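Local coordinates for putative iron-uptake ABC transport system,periplasmic iron-binding protein (Campylobacter jejuni, PDB 3E13) that binds a ferric ion and probably delivers it, as a periplasmic binding protein, to an ABC transporter for iron uptake, at residues A[134-137]-A[143-146]; A[146-151]-A[309-314]; A[184-187]-A[193-196]. One frame throughout, in Å; residues are numbered along the deposited sequence.

Contact 1: residues A[134-137]-A[143-146]; sequences IVMR and YSKT. With FE (Fe (III) ion), chain B.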
ATOM      1  N   ILE A 134     -17.856   2.249 -11.478  1.00 13.39           N
ATOM      2  CA  ILE A 134     -16.680   2.152 -10.583  1.00 14.04           C
ATOM      3  C   ILE A 134     -16.128   0.743 -10.610  1.00 12.40           C
ATOM      4  O   ILE A 134     -16.893  -0.216 -10.653  1.00 12.21           O
ATOM      5  CB  ILE A 134     -17.096   2.476  -9.139  1.00 14.87           C
ATOM      6  CG1 ILE A 134     -17.885   3.781  -9.058  1.00 17.33           C
ATOM      7  CG2 ILE A 134     -15.882   2.481  -8.199  1.00 18.93           C
ATOM      8  CD1 ILE A 134     -17.160   4.906  -9.492  1.00 16.65           C
ATOM      9  N   VAL A 135     -14.798   0.579 -10.521  1.00 10.58           N
ATOM     10  CA  VAL A 135     -14.196  -0.716 -10.227  1.00  9.61           C
ATOM     11  C   VAL A 135     -13.220  -0.593  -9.036  1.00  9.91           C
ATOM     12  O   VAL A 135     -12.512   0.409  -8.890  1.00 10.25           O
ATOM     13  CB  VAL A 135     -13.475  -1.361 -11.459  1.00 10.13           C
ATOM     14  CG1 VAL A 135     -14.516  -1.845 -12.481  1.00 11.91           C
ATOM     15  CG2 VAL A 135     -12.544  -0.378 -12.145  1.00 10.45           C
ATOM     16  N   MET A 136     -13.185  -1.638  -8.225  1.00 10.34           N
ATOM     17  CA  MET A 136     -12.310  -1.732  -7.090  1.00 10.26           C
ATOM     18  C   MET A 136     -12.063  -3.194  -6.862  1.00 11.14           C
ATOM     19  O   MET A 136     -12.953  -4.013  -7.069  1.00 10.62           O
ATOM     20  CB  MET A 136     -12.941  -1.108  -5.850  1.00  9.42           C
ATOM     21  CG  MET A 136     -11.970  -1.015  -4.666  1.00 10.47           C
ATOM     22  SD  MET A 136     -12.678  -0.109  -3.260  1.00 12.64           S
ATOM     23  CE  MET A 136     -13.379  -1.426  -2.339  1.00 13.66           C
ATOM     24  N   ARG A 137     -10.862  -3.507  -6.416  1.00 10.77           N
ATOM     25  CA  ARG A 137     -10.514  -4.870  -6.037  1.00 10.58           C
ATOM     26  C   ARG A 137     -11.234  -5.327  -4.771  1.00 10.98           C
ATOM     27  O   ARG A 137     -11.940  -4.562  -4.086  1.00 12.01           O
ATOM     28  CB  ARG A 137      -9.036  -4.974  -5.846  1.00 10.46           C
ATOM     29  CG  ARG A 137      -8.490  -4.352  -4.595  1.00 10.35           C
ATOM     30  CD  ARG A 137      -7.021  -4.276  -4.569  1.00 11.36           C
ATOM     31  NE  ARG A 137      -6.377  -5.589  -4.624  1.00 12.06           N
ATOM     32  CZ  ARG A 137      -5.095  -5.799  -4.904  1.00 11.88           C
ATOM     33  NH1 ARG A 137      -4.269  -4.787  -5.212  1.00 12.09           N
ATOM     34  NH2 ARG A 137      -4.619  -7.018  -4.912  1.00 13.00           N
ATOM     35  N   TYR A 143      -5.228  -2.950   0.750  1.00  9.30           N
ATOM     36  CA  TYR A 143      -5.500  -1.549   0.337  1.00  7.99           C
ATOM     37  C   TYR A 143      -6.956  -1.169   0.559  1.00  8.91           C
ATOM     38  O   TYR A 143      -7.239  -0.076   1.009  1.00  8.82           O
ATOM     39  CB  TYR A 143      -5.141  -1.251  -1.103  1.00  8.59           C
ATOM     40  CG  TYR A 143      -3.761  -1.749  -1.502  1.00  8.05           C
ATOM     41  CD1 TYR A 143      -2.674  -1.758  -0.611  1.00  7.97           C
ATOM     42  CD2 TYR A 143      -3.516  -2.160  -2.790  1.00  8.42           C
ATOM     43  CE1 TYR A 143      -1.468  -2.248  -1.006  1.00  7.84           C
ATOM     44  CE2 TYR A 143      -2.281  -2.606  -3.196  1.00  8.45           C
ATOM     45  CZ  TYR A 143      -1.240  -2.612  -2.303  1.00  9.14           C
ATOM     46  OH  TYR A 143      -0.025  -3.167  -2.634  1.00 11.02           O
ATOM     47  N   SER A 144      -7.869  -2.122   0.374  1.00  8.97           N
ATOM     48  CA  SER A 144      -9.284  -1.840   0.515  1.00  8.34           C
ATOM     49  C   SER A 144      -9.659  -1.738   1.968  1.00  8.46           C
ATOM     50  O   SER A 144     -10.427  -0.843   2.348  1.00  8.55           O
ATOM     51  CB  SER A 144     -10.152  -2.965  -0.113  1.00  8.44           C
ATOM     52  OG  SER A 144      -9.903  -3.119  -1.487  1.00 10.32           O
ATOM     53  N   LYS A 145      -9.138  -2.655   2.778  1.00  8.81           N
ATOM     54  CA  LYS A 145      -9.393  -2.676   4.225  1.00  9.37           C
ATOM     55  C   LYS A 145      -8.876  -1.387   4.865  1.00  8.45           C
ATOM     56  O   LYS A 145      -9.569  -0.774   5.652  1.00  8.59           O
ATOM     57  CB  LYS A 145      -8.750  -3.864   4.857  1.00  8.40           C
ATOM     58  CG  LYS A 145      -9.447  -5.118   4.459  1.00 11.45           C
ATOM     59  CD  LYS A 145      -8.948  -6.316   5.170  1.00 11.04           C
ATOM     60  CE  LYS A 145      -7.575  -6.695   4.773  1.00 11.14           C
ATOM     61  NZ  LYS A 145      -7.163  -8.074   5.370  1.00 14.41           N
ATOM     62  N   THR A 146      -7.681  -0.962   4.495  1.00  9.63           N
ATOM     63  CA  THR A 146      -7.093   0.218   5.087  1.00  9.75           C
ATOM     64  C   THR A 146      -7.747   1.499   4.618  1.00  8.32           C
ATOM     65  O   THR A 146      -7.938   2.399   5.411  1.00  8.31           O
ATOM     66  CB  THR A 146      -5.585   0.223   4.899  1.00  9.98           C
ATOM     67  OG1 THR A 146      -5.045  -0.889   5.658  1.00  9.58           O
ATOM     68  CG2 THR A 146      -4.955   1.515   5.447  1.00 10.93           C
TER
HETATM   69 FE    FE B 326       0.944  -2.954  -4.364  1.00 10.42          FE
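Arg137 reaches along the first turn of helix 142-155 and meets Ser144 and Tyr143 in turn. Its CB starts toward the helix. The next carbon is set between the backbone N and the carbonyl carbon, chi1 74°, and this brings CG to 3.6 Å from Ser144 OG. The chain then bends at chi3, and NE leads into the guanidinium group. NH1 ends 3.6 Å from Tyr143 CE2 and 3.7 Å from Tyr143 CD2. The guanidinium plane stands 84° from the plane of the ring. NH1 also forms a salt bridge with Asp179 at the start of helix 179-188, so its charge has a carboxylate partner close to the tyrosine.

The chain here leaves the short strand 134-135, which pairs in parallel with strand 193-197, and enters the helix through a short loop. This strand-loop-helix step belongs to a periplasmic binding protein fold. The helix start presents a ligand of the metal. Tyr143 OH binds the ferric ion at 2.0 Å, and His11, Tyr12, Tyr199 and Tyr200 complete the site.

Ser144 OG is buried. It is hydrogen-bonded to the carbonyl O of Ser138 in the intervening loop, and lies 3.6 Å from Arg137 O without a bond across the contact. Met136 comes in beside it. The methionine is extended through chi1 and chi2 and bends at chi3, which carries CE to 4.0 Å from Ser144 OG. That methyl group also lies near Tyr312 of helix 305-315.

Contact 2: residues A[146-151]-A[309-314]; sequences TLLASI and VKIYDE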
ATOM      1  N   THR A 146      -7.681  -0.962   4.495  1.00  9.63           N
ATOM      2  CA  THR A 146      -7.093   0.218   5.087  1.00  9.75           C
ATOM      3  C   THR A 146      -7.747   1.499   4.618  1.00  8.32           C
ATOM      4  O   THR A 146      -7.938   2.399   5.411  1.00  8.31           O
ATOM      5  CB  THR A 146      -5.585   0.223   4.899  1.00  9.98           C
ATOM      6  OG1 THR A 146      -5.045  -0.889   5.658  1.00  9.58           O
ATOM      7  CG2 THR A 146      -4.955   1.515   5.447  1.00 10.93           C
ATOM      8  N   LEU A 147      -8.172   1.566   3.367  1.00  8.49           N
ATOM      9  CA  LEU A 147      -8.942   2.700   2.926  1.00  8.47           C
ATOM     10  C   LEU A 147     -10.230   2.848   3.741  1.00  8.13           C
ATOM     11  O   LEU A 147     -10.574   3.931   4.185  1.00  8.82           O
ATOM     12  CB  LEU A 147      -9.210   2.645   1.424  1.00  8.59           C
ATOM     13  CG  LEU A 147     -10.100   3.707   0.777  1.00  8.93           C
ATOM     14  CD1 LEU A 147      -9.457   5.105   0.952  1.00  9.34           C
ATOM     15  CD2 LEU A 147     -10.289   3.401  -0.693  1.00 10.61           C
ATOM     16  N   LEU A 148     -10.978   1.745   3.940  1.00  8.42           N
ATOM     17  CA  LEU A 148     -12.203   1.831   4.694  1.00  8.49           C
ATOM     18  C   LEU A 148     -11.936   2.206   6.150  1.00  8.10           C
ATOM     19  O   LEU A 148     -12.658   3.002   6.744  1.00  9.33           O
ATOM     20  CB  LEU A 148     -12.963   0.513   4.643  1.00  8.31           C
ATOM     21  CG  LEU A 148     -14.307   0.558   5.374  1.00  7.96           C
ATOM     22  CD1 LEU A 148     -15.228   1.569   4.806  1.00  9.68           C
ATOM     23  CD2 LEU A 148     -14.961  -0.826   5.288  1.00 10.73           C
ATOM     24  N   ALA A 149     -10.888   1.648   6.722  1.00  9.27           N
ATOM     25  CA  ALA A 149     -10.454   2.022   8.071  1.00  8.51           C
ATOM     26  C   ALA A 149     -10.197   3.529   8.178  1.00  9.63           C
ATOM     27  O   ALA A 149     -10.536   4.139   9.182  1.00  9.59           O
ATOM     28  CB  ALA A 149      -9.249   1.235   8.480  1.00  9.99           C
ATOM     29  N   SER A 150      -9.616   4.105   7.136  1.00  8.76           N
ATOM     30  CA  SER A 150      -9.399   5.567   7.121  1.00  8.41           C
ATOM     31  C   SER A 150     -10.686   6.362   7.095  1.00  8.54           C
ATOM     32  O   SER A 150     -10.758   7.474   7.664  1.00  9.45           O
ATOM     33  CB  SER A 150      -8.485   6.010   5.961  1.00  7.97           C
ATOM     34  OG  SER A 150      -9.108   6.082   4.715  1.00  8.89           O
ATOM     35  N   ILE A 151     -11.692   5.850   6.395  1.00  8.26           N
ATOM     36  CA  ILE A 151     -13.017   6.488   6.369  1.00  8.74           C
ATOM     37  C   ILE A 151     -13.698   6.405   7.749  1.00  8.94           C
ATOM     38  O   ILE A 151     -14.339   7.360   8.215  1.00 10.32           O
ATOM     39  CB  ILE A 151     -13.837   5.884   5.247  1.00 10.07           C
ATOM     40  CG1 ILE A 151     -13.208   6.263   3.901  1.00  9.05           C
ATOM     41  CG2 ILE A 151     -15.255   6.378   5.280  1.00 11.04           C
ATOM     42  CD1 ILE A 151     -13.793   5.471   2.689  1.00 10.45           C
ATOM     43  N   VAL A 309     -13.124  -4.610   8.495  1.00 10.29           N
ATOM     44  CA  VAL A 309     -13.386  -5.972   8.051  1.00 10.76           C
ATOM     45  C   VAL A 309     -14.875  -6.329   8.238  1.00 11.15           C
ATOM     46  O   VAL A 309     -15.539  -6.819   7.336  1.00 11.12           O
ATOM     47  CB  VAL A 309     -12.452  -6.986   8.775  1.00 12.52           C
ATOM     48  CG1 VAL A 309     -12.922  -8.445   8.540  1.00 12.15           C
ATOM     49  CG2 VAL A 309     -11.031  -6.774   8.341  1.00 12.31           C
ATOM     50  N   LYS A 310     -15.385  -6.034   9.425  1.00 10.93           N
ATOM     51  CA  LYS A 310     -16.776  -6.363   9.765  1.00 11.65           C
ATOM     52  C   LYS A 310     -17.757  -5.599   8.893  1.00 11.26           C
ATOM     53  O   LYS A 310     -18.753  -6.143   8.462  1.00 11.47           O
ATOM     54  CB  LYS A 310     -17.021  -6.120  11.238  1.00 11.87           C
ATOM     55  CG  LYS A 310     -16.478  -7.236  12.087  1.00 15.21           C
ATOM     56  CD  LYS A 310     -16.410  -6.819  13.512  1.00 18.67           C
ATOM     57  CE  LYS A 310     -16.053  -7.999  14.409  1.00 22.33           C
ATOM     58  NZ  LYS A 310     -15.847  -7.607  15.816  1.00 22.43           N
ATOM     59  N   ILE A 311     -17.472  -4.332   8.621  1.00 10.10           N
ATOM     60  CA  ILE A 311     -18.335  -3.578   7.749  1.00 10.78           C
ATOM     61  C   ILE A 311     -18.370  -4.098   6.346  1.00 10.88           C
ATOM     62  O   ILE A 311     -19.463  -4.245   5.773  1.00 11.37           O
ATOM     63  CB  ILE A 311     -17.959  -2.092   7.792  1.00  9.18           C
ATOM     64  CG1 ILE A 311     -18.291  -1.516   9.157  1.00 12.74           C
ATOM     65  CG2 ILE A 311     -18.644  -1.270   6.646  1.00  9.94           C
ATOM     66  CD1 ILE A 311     -17.920  -0.001   9.297  1.00 11.75           C
ATOM     67  N   TYR A 312     -17.218  -4.414   5.748  1.00 10.25           N
ATOM     68  CA  TYR A 312     -17.253  -4.937   4.419  1.00 10.61           C
ATOM     69  C   TYR A 312     -18.040  -6.275   4.411  1.00 13.09           C
ATOM     70  O   TYR A 312     -18.789  -6.519   3.459  1.00 13.35           O
ATOM     71  CB  TYR A 312     -15.839  -5.202   3.925  1.00 10.62           C
ATOM     72  CG  TYR A 312     -15.121  -4.031   3.275  1.00  8.92           C
ATOM     73  CD1 TYR A 312     -13.777  -3.775   3.565  1.00 10.06           C
ATOM     74  CD2 TYR A 312     -15.721  -3.263   2.300  1.00 10.61           C
ATOM     75  CE1 TYR A 312     -13.080  -2.737   2.914  1.00  7.93           C
ATOM     76  CE2 TYR A 312     -15.013  -2.209   1.661  1.00 10.21           C
ATOM     77  CZ  TYR A 312     -13.719  -1.971   1.968  1.00  9.38           C
ATOM     78  OH  TYR A 312     -13.035  -0.968   1.293  1.00  8.68           O
ATOM     79  N   ASP A 313     -17.824  -7.114   5.418  1.00 14.72           N
ATOM     80  CA  ASP A 313     -18.462  -8.443   5.504  1.00 16.85           C
ATOM     81  C   ASP A 313     -19.992  -8.227   5.584  1.00 18.02           C
ATOM     82  O   ASP A 313     -20.754  -8.925   4.915  1.00 18.56           O
ATOM     83  CB  ASP A 313     -17.987  -9.242   6.748  1.00 17.33           C
ATOM     84  CG  ASP A 313     -16.596  -9.884   6.626  1.00 22.72           C
ATOM     85  OD1 ASP A 313     -15.897  -9.819   5.574  1.00 23.35           O
ATOM     86  OD2 ASP A 313     -16.086 -10.503   7.618  1.00 24.38           O
ATOM     87  N   GLU A 314     -20.420  -7.238   6.375  1.00 17.85           N
ATOM     88  CA  GLU A 314     -21.837  -6.936   6.655  1.00 19.12           C
ATOM     89  C   GLU A 314     -22.610  -6.477   5.448  1.00 18.45           C
ATOM     90  O   GLU A 314     -23.765  -6.876   5.290  1.00 19.66           O
ATOM     91  CB  GLU A 314     -21.988  -5.818   7.698  1.00 20.47           C
ATOM     92  CG  GLU A 314     -21.609  -6.162   9.115  1.00 26.94           C
ATOM     93  CD  GLU A 314     -21.507  -4.938  10.026  1.00 30.86           C
ATOM     94  OE1 GLU A 314     -22.135  -3.875   9.753  1.00 36.66           O
ATOM     95  OE2 GLU A 314     -20.762  -5.026  11.026  1.00 36.57           O
TER
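Leu148 of helix 142-155 meets Tyr312 and Ile311 of helix 305-315. Two helices far apart in sequence pack here in the periplasmic binding protein fold. The second is the last helix of the modelled chain, and it covers the helix that carries the iron ligand Tyr143. The closest CA atoms are those of Leu148 and Tyr312, 8.4 Å apart.

The main interaction is a CH-pi contact. Leu148 CD2 sits over one face of the Tyr312 ring, 3.5 Å from its centroid and only 8° off the ring normal. The methyl group is therefore almost centred on the ring. In Leu148, chi1 of -177° carries CG toward the facing helix, and chi2 leaves CD2 as the extended branch that meets the ring.

Apolar packing adds to this. Leu148 CB lies above the same face, displaced toward the hydroxyl end, 3.7 Å from Tyr312 CE1. On the other helix, Ile311 CG2 approaches the same leucine methyl, with Leu148 CD2 at 4.0 Å. That methyl thus touches both the tyrosine ring and the isoleucine branch. Ala160 and Trp163 of helix 157-170 also touch Leu148, and the ring of Phe317 meets Tyr312 edge-to-face.

No hydrogen bond joins the two segments themselves. Tyr312 OH is bonded to Ser144 O, one turn earlier on the partner helix, and this ties the polar end of the ring to that helix. Within segment 146-151, Leu147 O accepts two donors. One is Ile151 N in the regular helical pattern, and the other is Ser150 OG at 2.7 Å.

Contact 3: residues A[184-187]-A[193-196]; sequences RQVF and FAVM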
ATOM      1  N   ARG A 184      -6.844  -1.646 -16.238  1.00 11.86           N
ATOM      2  CA  ARG A 184      -7.129  -2.136 -17.588  1.00 12.32           C
ATOM      3  C   ARG A 184      -8.616  -1.963 -17.883  1.00 12.73           C
ATOM      4  O   ARG A 184      -8.987  -1.612 -19.019  1.00 12.64           O
ATOM      5  CB  ARG A 184      -6.732  -3.603 -17.764  1.00 13.71           C
ATOM      6  CG  ARG A 184      -6.772  -4.122 -19.240  1.00 20.01           C
ATOM      7  CD  ARG A 184      -6.793  -5.671 -19.296  1.00 27.55           C
ATOM      8  NE  ARG A 184      -6.917  -6.233 -20.652  1.00 36.40           N
ATOM      9  CZ  ARG A 184      -7.381  -7.476 -20.946  1.00 40.89           C
ATOM     10  NH1 ARG A 184      -7.773  -8.331 -19.983  1.00 42.73           N
ATOM     11  NH2 ARG A 184      -7.464  -7.859 -22.222  1.00 41.51           N
ATOM     12  N   GLN A 185      -9.478  -2.220 -16.906  1.00 11.71           N
ATOM     13  CA  GLN A 185     -10.900  -2.017 -17.112  1.00 11.08           C
ATOM     14  C   GLN A 185     -11.217  -0.578 -17.498  1.00 10.81           C
ATOM     15  O   GLN A 185     -12.040  -0.338 -18.355  1.00 11.17           O
ATOM     16  CB  GLN A 185     -11.705  -2.423 -15.900  1.00 10.38           C
ATOM     17  CG  GLN A 185     -11.757  -3.906 -15.674  1.00 10.14           C
ATOM     18  CD  GLN A 185     -12.588  -4.305 -14.451  1.00 12.67           C
ATOM     19  OE1 GLN A 185     -13.724  -4.850 -14.572  1.00 17.53           O
ATOM     20  NE2 GLN A 185     -12.037  -4.088 -13.273  1.00  8.59           N
ATOM     21  N   VAL A 186     -10.503   0.385 -16.939  1.00 10.64           N
ATOM     22  CA  VAL A 186     -10.656   1.791 -17.334  1.00 11.10           C
ATOM     23  C   VAL A 186     -10.114   2.112 -18.726  1.00 12.27           C
ATOM     24  O   VAL A 186     -10.772   2.788 -19.521  1.00 11.51           O
ATOM     25  CB  VAL A 186     -10.011   2.706 -16.239  1.00 10.71           C
ATOM     26  CG1 VAL A 186      -9.920   4.203 -16.689  1.00 12.57           C
ATOM     27  CG2 VAL A 186     -10.804   2.588 -15.005  1.00 12.45           C
ATOM     28  N   PHE A 187      -8.937   1.568 -19.021  1.00 12.16           N
ATOM     29  CA  PHE A 187      -8.366   1.641 -20.359  1.00 12.12           C
ATOM     30  C   PHE A 187      -9.366   1.113 -21.415  1.00 12.73           C
ATOM     31  O   PHE A 187      -9.540   1.732 -22.451  1.00 13.69           O
ATOM     32  CB  PHE A 187      -7.087   0.824 -20.401  1.00 11.69           C
ATOM     33  CG  PHE A 187      -6.582   0.586 -21.779  1.00 13.07           C
ATOM     34  CD1 PHE A 187      -6.008   1.626 -22.479  1.00 14.05           C
ATOM     35  CD2 PHE A 187      -6.661  -0.666 -22.368  1.00 12.46           C
ATOM     36  CE1 PHE A 187      -5.522   1.412 -23.775  1.00 16.91           C
ATOM     37  CE2 PHE A 187      -6.190  -0.878 -23.630  1.00 15.81           C
ATOM     38  CZ  PHE A 187      -5.639   0.172 -24.344  1.00 19.77           C
ATOM     39  N   PHE A 193     -14.120   4.759 -13.587  1.00 11.94           N
ATOM     40  CA  PHE A 193     -13.255   5.134 -12.466  1.00 11.17           C
ATOM     41  C   PHE A 193     -12.756   3.875 -11.792  1.00 11.74           C
ATOM     42  O   PHE A 193     -13.543   2.973 -11.518  1.00 11.43           O
ATOM     43  CB  PHE A 193     -14.013   5.971 -11.431  1.00 11.45           C
ATOM     44  CG  PHE A 193     -14.560   7.285 -11.982  1.00 11.86           C
ATOM     45  CD1 PHE A 193     -13.731   8.337 -12.215  1.00 11.11           C
ATOM     46  CD2 PHE A 193     -15.910   7.439 -12.226  1.00 11.61           C
ATOM     47  CE1 PHE A 193     -14.235   9.539 -12.692  1.00 12.33           C
ATOM     48  CE2 PHE A 193     -16.427   8.630 -12.693  1.00 13.23           C
ATOM     49  CZ  PHE A 193     -15.580   9.681 -12.951  1.00 12.36           C
ATOM     50  N   ALA A 194     -11.458   3.838 -11.508  1.00  9.32           N
ATOM     51  CA  ALA A 194     -10.836   2.779 -10.761  1.00  9.65           C
ATOM     52  C   ALA A 194     -10.213   3.304  -9.485  1.00 10.08           C
ATOM     53  O   ALA A 194      -9.485   4.293  -9.539  1.00 11.03           O
ATOM     54  CB  ALA A 194      -9.773   2.147 -11.586  1.00 10.45           C
ATOM     55  N   VAL A 195     -10.428   2.601  -8.391  1.00  9.03           N
ATOM     56  CA  VAL A 195      -9.688   2.854  -7.149  1.00  9.69           C
ATOM     57  C   VAL A 195      -8.359   2.124  -7.235  1.00  9.23           C
ATOM     58  O   VAL A 195      -8.333   0.896  -7.419  1.00  9.37           O
ATOM     59  CB  VAL A 195     -10.507   2.416  -5.937  1.00  9.08           C
ATOM     60  CG1 VAL A 195      -9.729   2.676  -4.673  1.00  9.04           C
ATOM     61  CG2 VAL A 195     -11.905   3.125  -5.907  1.00 11.24           C
ATOM     62  N   MET A 196      -7.250   2.865  -7.175  1.00  9.98           N
ATOM     63  CA  MET A 196      -5.932   2.272  -7.315  1.00  9.60           C
ATOM     64  C   MET A 196      -4.787   3.125  -6.733  1.00  9.59           C
ATOM     65  O   MET A 196      -4.926   4.329  -6.580  1.00  9.36           O
ATOM     66  CB  MET A 196      -5.626   1.960  -8.797  1.00 10.87           C
ATOM     67  CG  MET A 196      -5.531   3.193  -9.713  1.00 10.63           C
ATOM     68  SD  MET A 196      -5.181   2.843 -11.452  1.00 11.16           S
ATOM     69  CE  MET A 196      -3.663   2.021 -11.290  1.00 11.27           C
TER
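Val186 on helix 179-188 faces Phe193 and Ala194 at the start of strand 193-197. The backbones come nearest at Val186 and Phe193, where the CA atoms are 6.5 Å apart. The chain leaves the helix, passes through a short turn and runs into the strand. The helix packs against one side of it. The strand is an inner one of the sheet. It pairs with strand 134-135 in parallel and with strand 97-109 antiparallel, and its NH and CO groups bond to those neighbours. No hydrogen bond joins the helix segment to the strand segment. This is helix-on-sheet packing, in keeping with the layered alpha/beta build of periplasmic binding proteins.

One branch of one valine carries the contact. With chi1 of Val186 at 171°, CG1 lies opposite the backbone N and CG2 is the branch turned to the strand. Val186 CG2 meets Ala194 CB at 3.6 Å. The same methyl lies over the peptide that joins the two strand residues, 4.0 Å from Phe193 C and 3.8 Å from Ala194 N. Ala194 CB points toward the helix. Phe193 CB points away from the helix; its ring packs against Ile114 and Met119. Ala194 CB also touches Gln182 of the same helix and Val135 of the neighbouring strand.

The area buried is small, 88 Å². No polar bond crosses the contact. It is van der Waals packing of methyl groups on each other and on the face of a peptide. This is consistent with packing, not a directed bond, fixing the spacing of helix and strand at this point.

How the contacts relate
Along the chain contact 1 is complete before contact 3 begins, and contact 2 brings the end of the chain back to helix 142-155. Contacts 1 and 2 have centres 10 Å apart and share that helix and Thr146. Contacts 1 and 3 are 11 Å apart and are joined through neighbouring strands of one sheet, 134-135 and 193-197. Contacts 2 and 3 are 21 Å apart and meet only where Leu147 touches Val195. Contact 1 is therefore the middle link. It connects the sheet with its covering helix on one side to the C-terminal helix on the other, and it holds the iron ligand Tyr143.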